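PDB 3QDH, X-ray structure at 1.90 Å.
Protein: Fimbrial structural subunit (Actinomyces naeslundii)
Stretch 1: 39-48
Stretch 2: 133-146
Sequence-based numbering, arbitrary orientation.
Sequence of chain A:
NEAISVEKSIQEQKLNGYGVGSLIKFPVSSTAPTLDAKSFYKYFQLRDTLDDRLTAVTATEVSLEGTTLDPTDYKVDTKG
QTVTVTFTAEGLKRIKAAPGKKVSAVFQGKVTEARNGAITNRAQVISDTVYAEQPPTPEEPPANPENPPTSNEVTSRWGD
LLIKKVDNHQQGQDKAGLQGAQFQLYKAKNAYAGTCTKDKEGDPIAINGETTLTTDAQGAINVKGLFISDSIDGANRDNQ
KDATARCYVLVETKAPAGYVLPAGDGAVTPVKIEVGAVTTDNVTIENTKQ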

# COMPACT_ATOMS: atom_id res chain seq x y z
N SER A 39 -29.26 -3.12 24.10
CA SER A 39 -27.88 -3.58 24.00
C SER A 39 -27.02 -2.42 23.49
O SER A 39 -27.36 -1.79 22.49
CB SER A 39 -27.80 -4.80 23.07
OG SER A 39 -26.46 -5.14 22.77
N PHE A 40 -25.92 -2.14 24.18
CA PHE A 40 -25.05 -1.01 23.83
C PHE A 40 -23.61 -1.43 23.69
O PHE A 40 -23.18 -2.37 24.35
CB PHE A 40 -25.13 0.08 24.91
CG PHE A 40 -26.53 0.54 25.19
CD1 PHE A 40 -27.07 1.61 24.49
CD2 PHE A 40 -27.31 -0.10 26.14
CE1 PHE A 40 -28.38 2.05 24.74
CE2 PHE A 40 -28.62 0.32 26.40
CZ PHE A 40 -29.15 1.40 25.70
N TYR A 41 -22.86 -0.73 22.83
CA TYR A 41 -21.40 -0.90 22.75
C TYR A 41 -20.68 -0.39 24.00
O TYR A 41 -20.92 0.73 24.46
CB TYR A 41 -20.81 -0.18 21.54
CG TYR A 41 -21.23 -0.81 20.22
CD1 TYR A 41 -20.72 -2.04 19.81
CD2 TYR A 41 -22.17 -0.17 19.40
CE1 TYR A 41 -21.12 -2.61 18.60
CE2 TYR A 41 -22.56 -0.73 18.19
CZ TYR A 41 -22.04 -1.95 17.80
OH TYR A 41 -22.47 -2.49 16.61
N LYS A 42 -19.80 -1.23 24.53
CA LYS A 42 -18.82 -0.80 25.53
C LYS A 42 -17.69 -0.12 24.79
O LYS A 42 -17.08 0.85 25.27
CB LYS A 42 -18.26 -2.00 26.30
CG LYS A 42 -19.27 -2.77 27.17
CD LYS A 42 -18.52 -3.94 27.82
CE LYS A 42 -19.44 -5.05 28.24
NZ LYS A 42 -18.67 -6.21 28.79
N TYR A 43 -17.39 -0.64 23.59
CA TYR A 43 -16.37 -0.07 22.74
C TYR A 43 -16.48 -0.67 21.34
O TYR A 43 -17.15 -1.67 21.14
CB TYR A 43 -14.94 -0.28 23.32
CG TYR A 43 -14.65 -1.72 23.68
CD1 TYR A 43 -14.20 -2.64 22.72
CD2 TYR A 43 -14.83 -2.17 25.00
CE1 TYR A 43 -13.98 -3.99 23.07
CE2 TYR A 43 -14.60 -3.50 25.36
CZ TYR A 43 -14.18 -4.40 24.40
OH TYR A 43 -13.95 -5.70 24.76
N PHE A 44 -15.82 -0.03 20.38
CA PHE A 44 -15.76 -0.50 19.00
C PHE A 44 -14.49 0.07 18.37
O PHE A 44 -14.35 1.28 18.23
CB PHE A 44 -17.02 -0.07 18.21
CG PHE A 44 -17.13 -0.69 16.83
CD1 PHE A 44 -18.20 -1.53 16.51
CD2 PHE A 44 -16.17 -0.43 15.87
CE1 PHE A 44 -18.30 -2.11 15.23
CE2 PHE A 44 -16.26 -1.01 14.58
CZ PHE A 44 -17.32 -1.83 14.26
N GLN A 45 -13.55 -0.80 18.00
CA GLN A 45 -12.25 -0.37 17.51
C GLN A 45 -11.83 -1.18 16.30
O GLN A 45 -11.95 -2.41 16.31
CB GLN A 45 -11.19 -0.54 18.62
CG GLN A 45 -9.75 -0.10 18.26
CD GLN A 45 -8.78 -0.40 19.40
OE1 GLN A 45 -8.47 0.47 20.23
NE2 GLN A 45 -8.32 -1.63 19.46
N LEU A 46 -11.33 -0.50 15.26
CA LEU A 46 -10.65 -1.17 14.16
C LEU A 46 -9.14 -1.12 14.45
O LEU A 46 -8.59 -0.06 14.78
CB LEU A 46 -10.97 -0.51 12.82
CG LEU A 46 -12.44 -0.51 12.34
CD1 LEU A 46 -12.58 0.37 11.09
CD2 LEU A 46 -12.98 -1.92 12.09
N ARG A 47 -8.49 -2.28 14.35
CA ARG A 47 -7.09 -2.42 14.74
C ARG A 47 -6.32 -3.07 13.61
O ARG A 47 -6.85 -3.96 12.94
CB ARG A 47 -6.96 -3.28 15.99
CG ARG A 47 -5.54 -3.36 16.57
CD ARG A 47 -5.54 -4.18 17.85
NE ARG A 47 -6.16 -3.46 18.97
CZ ARG A 47 -6.21 -3.93 20.22
NH1 ARG A 47 -5.68 -5.13 20.50
NH2 ARG A 47 -6.78 -3.21 21.18
N ASP A 48 -5.08 -2.65 13.41
CA ASP A 48 -4.24 -3.15 12.34
C ASP A 48 -2.79 -2.96 12.73
O ASP A 48 -2.32 -1.84 12.92
CB ASP A 48 -4.56 -2.42 11.02
CG ASP A 48 -4.05 -3.16 9.78
OD1 ASP A 48 -2.93 -3.72 9.81
OD2 ASP A 48 -4.75 -3.16 8.74
N GLU A 133 -30.26 -1.15 31.22
CA GLU A 133 -31.50 -0.37 31.25
C GLU A 133 -31.21 1.10 30.96
O GLU A 133 -32.06 1.82 30.44
CB GLU A 133 -32.24 -0.56 32.58
CG GLU A 133 -33.12 -1.80 32.61
CD GLU A 133 -34.15 -1.85 31.49
OE1 GLU A 133 -34.72 -0.79 31.13
OE2 GLU A 133 -34.41 -2.95 30.96
N GLN A 134 -29.99 1.53 31.29
CA GLN A 134 -29.51 2.86 30.92
C GLN A 134 -28.22 2.76 30.12
O GLN A 134 -27.33 1.98 30.48
CB GLN A 134 -29.30 3.72 32.18
CG GLN A 134 -30.60 4.18 32.86
CD GLN A 134 -31.31 5.31 32.11
OE1 GLN A 134 -30.67 6.25 31.61
NE2 GLN A 134 -32.64 5.23 32.04
N PRO A 135 -28.10 3.53 29.02
CA PRO A 135 -26.94 3.55 28.12
C PRO A 135 -25.61 3.92 28.81
O PRO A 135 -25.49 5.01 29.36
CB PRO A 135 -27.31 4.61 27.08
CG PRO A 135 -28.42 5.41 27.70
CD PRO A 135 -29.17 4.43 28.54
N PRO A 136 -24.60 3.01 28.76
CA PRO A 136 -23.37 3.26 29.52
C PRO A 136 -22.28 4.06 28.80
O PRO A 136 -22.23 4.09 27.57
CB PRO A 136 -22.85 1.84 29.81
CG PRO A 136 -23.33 1.02 28.66
CD PRO A 136 -24.62 1.67 28.15
N THR A 137 -21.44 4.72 29.60
CA THR A 137 -20.19 5.32 29.15
C THR A 137 -19.31 4.22 28.56
O THR A 137 -19.33 3.09 29.07
CB THR A 137 -19.44 5.96 30.36
OG1 THR A 137 -20.32 6.82 31.08
CG2 THR A 137 -18.20 6.75 29.93
N PRO A 138 -18.53 4.54 27.50
CA PRO A 138 -17.63 3.55 26.89
C PRO A 138 -16.45 3.18 27.78
O PRO A 138 -16.15 3.88 28.76
CB PRO A 138 -17.08 4.28 25.66
CG PRO A 138 -17.90 5.48 25.48
CD PRO A 138 -18.49 5.83 26.79
N GLU A 139 -15.77 2.11 27.41
CA GLU A 139 -14.61 1.63 28.13
C GLU A 139 -13.45 1.50 27.16
O GLU A 139 -13.66 1.34 25.95
CB GLU A 139 -14.92 0.27 28.75
CG GLU A 139 -15.94 0.35 29.88
CD GLU A 139 -16.46 -1.00 30.31
OE1 GLU A 139 -16.12 -2.02 29.66
OE2 GLU A 139 -17.21 -1.05 31.31
N GLU A 140 -12.23 1.56 27.68
CA GLU A 140 -11.04 1.37 26.85
C GLU A 140 -11.03 -0.07 26.34
O GLU A 140 -11.18 -1.00 27.14
CB GLU A 140 -9.76 1.67 27.63
CG GLU A 140 -8.48 1.51 26.81
CD GLU A 140 -7.20 1.84 27.58
OE1 GLU A 140 -7.24 1.88 28.83
OE2 GLU A 140 -6.15 2.06 26.94
N PRO A 141 -10.89 -0.25 25.02
CA PRO A 141 -10.79 -1.61 24.49
C PRO A 141 -9.58 -2.35 25.10
O PRO A 141 -8.57 -1.71 25.40
CB PRO A 141 -10.56 -1.40 22.98
CG PRO A 141 -10.96 -0.02 22.69
CD PRO A 141 -10.75 0.77 23.96
N PRO A 142 -9.68 -3.67 25.27
CA PRO A 142 -8.54 -4.40 25.86
C PRO A 142 -7.31 -4.40 24.94
O PRO A 142 -7.46 -4.44 23.72
CB PRO A 142 -9.07 -5.82 26.07
CG PRO A 142 -10.27 -5.95 25.19
CD PRO A 142 -10.80 -4.56 24.92
N ALA A 143 -6.12 -4.37 25.53
CA ALA A 143 -4.88 -4.38 24.75
C ALA A 143 -4.66 -5.71 24.03
O ALA A 143 -4.14 -5.74 22.92
CB ALA A 143 -3.68 -4.05 25.65
N ASN A 144 -5.08 -6.80 24.66
CA ASN A 144 -4.81 -8.15 24.16
C ASN A 144 -6.02 -9.09 24.26
O ASN A 144 -5.96 -10.11 24.95
CB ASN A 144 -3.62 -8.77 24.92
CG ASN A 144 -2.33 -7.95 24.78
OD1 ASN A 144 -1.83 -7.38 25.75
ND2 ASN A 144 -1.79 -7.89 23.56
N PRO A 145 -7.13 -8.77 23.55
CA PRO A 145 -8.28 -9.68 23.59
C PRO A 145 -7.91 -11.02 22.97
O PRO A 145 -7.05 -11.08 22.08
CB PRO A 145 -9.30 -8.98 22.69
CG PRO A 145 -8.48 -8.21 21.73
CD PRO A 145 -7.33 -7.69 22.57
N GLU A 146 -8.54 -12.09 23.44
CA GLU A 146 -8.25 -13.42 22.92
C GLU A 146 -9.02 -13.64 21.63
O GLU A 146 -10.24 -13.41 21.56
CB GLU A 146 -8.54 -14.51 23.97
CG GLU A 146 -8.12 -15.92 23.52
CD GLU A 146 -7.60 -16.79 24.66
OE1 GLU A 146 -6.44 -17.25 24.55
OE2 GLU A 146 -8.33 -17.01 25.66

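Twice along this contact a proline lays its CA over the face of an aromatic ring: Pro135 CA stands 3.8 Å from the centroid of the Phe40 ring, 7° off the normal, and Pro141 CA 3.9 Å from the centroid of the Tyr43 ring, 10° off. Both are CH-π interactions, and they illustrate how a proline-rich segment without regular secondary structure can be held against a strand-forming one. Proline lacks a backbone N-H to donate, so much of its binding must come from its ring, its polarized C-H groups and its carbonyl oxygen.

Phe40 and Tyr43 both direct CA-to-CB toward the second stretch, but with different rotamers, m and p. Phe40 CE1 packs 3.6 Å from Pro135 CB, while Phe40 CB lies 3.6 Å from Pro136 CD. Tyr43 repeats the pattern: CD1 meets Pro141 CB at 3.9 Å, and CZ approaches Pro142 CD to 3.4 Å. Flat rings suit the compact, rigid pyrrolidines.

Between the two aromatics the chain turns a corner at Lys42, whose carbonyl becomes the anchor. Glu139 N, a backbone donor in a run crowded with prolines, gives a nearly straight hydrogen bond to Lys42 O (2.8 Å, 164°). The aliphatic part of Lys42 also packs here, with Lys42 CD 3.6 Å from Glu139 OE1.

Arg47 secures the far end. Extended through chi2 and bent at chi3 (m), Arg47 donates from NH2 to Pro142 O (2.9 Å, 161°), which lies near the guanidinium plane, and from NH1 to Ala143 O (2.9 Å, 130°), a more bent bond. A guanidinium suits this place because its two terminal nitrogens can serve successive carbonyls. Together the stretches bury 658 Å², with Phe40, Tyr43 and Arg47 contributing most on the strand-forming side and Pro141 on the other.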